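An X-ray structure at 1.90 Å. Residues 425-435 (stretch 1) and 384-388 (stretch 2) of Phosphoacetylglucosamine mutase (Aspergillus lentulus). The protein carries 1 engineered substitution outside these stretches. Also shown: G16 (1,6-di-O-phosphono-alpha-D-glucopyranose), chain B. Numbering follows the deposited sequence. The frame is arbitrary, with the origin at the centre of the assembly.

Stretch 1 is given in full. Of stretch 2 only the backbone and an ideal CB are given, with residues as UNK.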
# COMPACT_ATOMS: atom_id res chain seq x y z
N VAL A 425 7.35 1.17 -2.04
CA VAL A 425 6.00 1.04 -1.54
C VAL A 425 5.35 2.41 -1.87
O VAL A 425 5.94 3.47 -1.74
CB VAL A 425 5.99 0.65 -0.01
CG1 VAL A 425 4.57 0.62 0.59
CG2 VAL A 425 6.64 -0.71 0.17
N GLY A 426 4.11 2.38 -2.25
CA GLY A 426 3.48 3.64 -2.61
C GLY A 426 3.23 4.54 -1.44
O GLY A 426 3.36 4.11 -0.26
N ASP A 427 2.91 5.79 -1.74
CA ASP A 427 2.57 6.76 -0.70
C ASP A 427 1.29 7.44 -1.15
O ASP A 427 1.33 8.19 -2.12
CB ASP A 427 3.77 7.73 -0.55
CG ASP A 427 3.47 8.92 0.35
OD1 ASP A 427 2.29 9.13 0.68
OD2 ASP A 427 4.38 9.67 0.73
N ALA A 428 0.16 7.20 -0.48
CA ALA A 428 -1.12 7.78 -0.86
C ALA A 428 -1.17 9.32 -1.01
O ALA A 428 -1.78 9.85 -1.95
CB ALA A 428 -2.24 7.31 0.03
N ILE A 429 -0.52 10.04 -0.09
CA ILE A 429 -0.61 11.48 -0.18
C ILE A 429 0.24 12.00 -1.33
O ILE A 429 -0.16 12.96 -1.98
CB ILE A 429 -0.18 12.09 1.17
CG1 ILE A 429 -1.29 11.78 2.22
CG2 ILE A 429 0.23 13.59 0.99
CD1 ILE A 429 -1.02 12.21 3.66
N SER A 430 1.43 11.39 -1.57
CA SER A 430 2.25 11.75 -2.75
C SER A 430 1.49 11.41 -4.07
O SER A 430 1.48 12.19 -5.01
CB SER A 430 3.60 10.96 -2.60
OG SER A 430 4.20 10.71 -3.84
N ASP A 431 0.82 10.24 -4.09
CA ASP A 431 -0.10 9.87 -5.20
C ASP A 431 -1.24 10.87 -5.39
O ASP A 431 -1.60 11.22 -6.53
CB ASP A 431 -0.69 8.49 -5.03
CG ASP A 431 0.34 7.37 -5.11
OD1 ASP A 431 1.46 7.54 -5.64
OD2 ASP A 431 -0.02 6.26 -4.61
N MET A 432 -1.80 11.35 -4.31
CA MET A 432 -2.79 12.43 -4.43
C MET A 432 -2.18 13.69 -5.12
O MET A 432 -2.78 14.25 -6.04
CB MET A 432 -3.21 12.80 -3.05
CG MET A 432 -4.44 13.61 -2.87
SD MET A 432 -4.11 14.86 -1.58
CE MET A 432 -3.40 15.95 -2.90
N LEU A 433 -0.96 14.13 -4.69
CA LEU A 433 -0.40 15.33 -5.36
C LEU A 433 -0.11 15.00 -6.86
O LEU A 433 -0.21 15.86 -7.74
CB LEU A 433 0.95 15.73 -4.67
CG LEU A 433 0.79 16.23 -3.19
CD1 LEU A 433 2.18 16.44 -2.55
CD2 LEU A 433 -0.06 17.53 -3.14
N LEU A 434 0.36 13.77 -7.11
CA LEU A 434 0.55 13.32 -8.50
C LEU A 434 -0.72 13.47 -9.35
O LEU A 434 -0.68 14.10 -10.43
CB LEU A 434 1.02 11.87 -8.52
CG LEU A 434 1.11 11.14 -9.90
CD1 LEU A 434 2.18 11.74 -10.75
CD2 LEU A 434 1.31 9.65 -9.72
N VAL A 435 -1.81 12.95 -8.85
CA VAL A 435 -3.09 13.06 -9.57
C VAL A 435 -3.50 14.54 -9.78
O VAL A 435 -3.86 14.97 -10.91
CB VAL A 435 -4.22 12.35 -8.81
CG1 VAL A 435 -5.57 12.70 -9.39
CG2 VAL A 435 -4.00 10.82 -8.88
N UNK A 384 -3.71 1.29 -3.36
CA UNK A 384 -2.25 1.18 -3.18
C UNK A 384 -1.52 1.34 -4.47
O UNK A 384 -1.98 0.85 -5.53
CB UNK A 384 -1.88 -0.16 -2.55
N UNK A 385 -0.41 2.08 -4.46
CA UNK A 385 0.48 1.91 -5.57
C UNK A 385 1.37 3.13 -5.80
O UNK A 385 1.38 4.07 -5.01
CB UNK A 385 -0.33 1.60 -6.83
N UNK A 386 2.20 3.00 -6.83
CA UNK A 386 3.24 3.97 -7.08
C UNK A 386 3.78 3.77 -8.51
O UNK A 386 3.20 3.04 -9.33
CB UNK A 386 4.36 3.84 -6.04
N UNK A 387 4.89 4.43 -8.79
CA UNK A 387 5.53 4.28 -10.10
C UNK A 387 6.99 4.16 -9.78
O UNK A 387 7.54 4.96 -9.02
CB UNK A 387 5.24 5.44 -11.06
N UNK A 388 7.59 3.14 -10.34
CA UNK A 388 9.02 2.92 -10.10
C UNK A 388 9.79 3.26 -11.42
O UNK A 388 9.32 3.02 -12.51
CB UNK A 388 9.28 1.48 -9.66
C1 G16 B . -2.85 -4.86 2.42
C2 G16 B . -1.78 -5.01 1.34
C3 G16 B . -2.42 -4.81 -0.07
C4 G16 B . -3.58 -5.74 -0.36
C5 G16 B . -4.62 -5.54 0.75
C6 G16 B . -5.71 -6.59 0.78
O1 G16 B . -3.38 -3.53 2.37
O2 G16 B . -0.64 -4.11 1.52
O3 G16 B . -1.39 -4.90 -0.98
O4 G16 B . -4.28 -5.49 -1.65
O5 G16 B . -4.04 -5.75 2.06
O6 G16 B . -5.04 -7.91 0.98
P G16 B . -5.98 -9.23 1.17
O1P G16 B . -7.00 -9.28 0.01
O2P G16 B . -6.75 -9.07 2.50
O3P G16 B . -5.05 -10.46 1.29
P' G16 B . -3.31 -2.50 3.64
O1X G16 B . -1.97 -2.76 4.39
O2X G16 B . -4.45 -2.92 4.63
O3X G16 B . -3.62 -1.13 3.15

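Position 384 precedes the strand, and its CA-to-CB bond points away from stretch 1; no atom of stretch 1 lies within 5.5 Å of the ideal CB. Phi/psi of -72/138° is open to almost any residue, so stretch 1 alone selects little. The ligand says more: a phosphate of G16 lies on the side to which the CB points, which favours a donor long enough to span the 6.0 Å from the ideal CB to G16 O3X, such as histidine, lysine or arginine. The deposited residue is His-384. Its NE2 donates to G16 O3X at 2.7 Å, with the phosphate oxygen at the ring edge near its plane. On the other side of the ring, ND1 lies 2.6 Å from a water that also accepts a weak bond from Gly-426 N at 3.1 Å, so the histidine reaches stretch 1 through solvent.

Position 385 is decided by its backbone. At phi/psi of 157/-179° a CB would be jammed against the carbonyl oxygen of the preceding residue, which by itself calls for glycine, and Gly-385 is found. Its carbonyl does the work: O lies 3.2 Å from Gly-426 CA in a CA-H...O contact (141° at H) and 2.6 Å from Asp-431 OD2. Two oxygens this close suggest that the acid is protonated. The approach also depends on Gly-426, where an ideal CB would fall 2.0 Å from Gly-385 O.

At position 386 the CA-to-CB bond points toward stretch 1, and the ideal CB sits 3.5 Å from Gly-426 CA and 4.7 Å from Asp-431 OD1. Space this tight near a carboxylate suits a small or beta-branched residue: alanine, valine, serine or threonine, the last two adding a hydroxyl able to use the polar surroundings. The deposited residue is Thr-386 (chi1 t). Its OG1 accepts from a water at 2.8 Å; that water also donates to Asp-431 OD1 at 2.8 Å and accepts from Asp-427 N at 3.0 Å. The methyl CG2 comes within 4.2 Å of Val-425 C.

Position 387 points sideways, with nothing of stretch 1 within 5.5 Å of the ideal CB. Only a longer chain could bend back to the apolar Leu-434, so leucine, isoleucine or methionine would suit. It is Ile-387, whose CD1 packs against Leu-434 CD2 at 3.6 Å; chi2 of 130° lies between wells.

Position 388 is out of reach, and its ordinary strand angles of -108/140° leave the choice open. Thr-388 occupies it, its side chain no nearer than 7.8 Å to stretch 1.

Stretch 2 384-388: HGTIT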
# COMPACT_ATOMS: atom_id res chain seq x y z
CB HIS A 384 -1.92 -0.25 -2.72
CG HIS A 384 -1.83 -0.37 -1.25
ND1 HIS A 384 -0.73 0.10 -0.53
CD2 HIS A 384 -2.70 -0.86 -0.35
CE1 HIS A 384 -0.92 -0.18 0.76
NE2 HIS A 384 -2.11 -0.76 0.90
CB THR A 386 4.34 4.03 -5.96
OG1 THR A 386 5.04 5.26 -6.13
CG2 THR A 386 5.29 2.90 -6.04
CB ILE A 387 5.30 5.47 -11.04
CG1 ILE A 387 3.82 5.62 -11.34
CG2 ILE A 387 5.93 5.14 -12.42
CD1 ILE A 387 3.31 7.00 -11.14
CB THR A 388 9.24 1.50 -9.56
OG1 THR A 388 10.61 1.34 -9.31
CG2 THR A 388 8.86 0.50 -10.56
O HOH W 1 1.53 1.01 -1.30
O HOH W 2 -1.43 4.78 -2.58
O HOH W 3 3.87 7.00 -4.26
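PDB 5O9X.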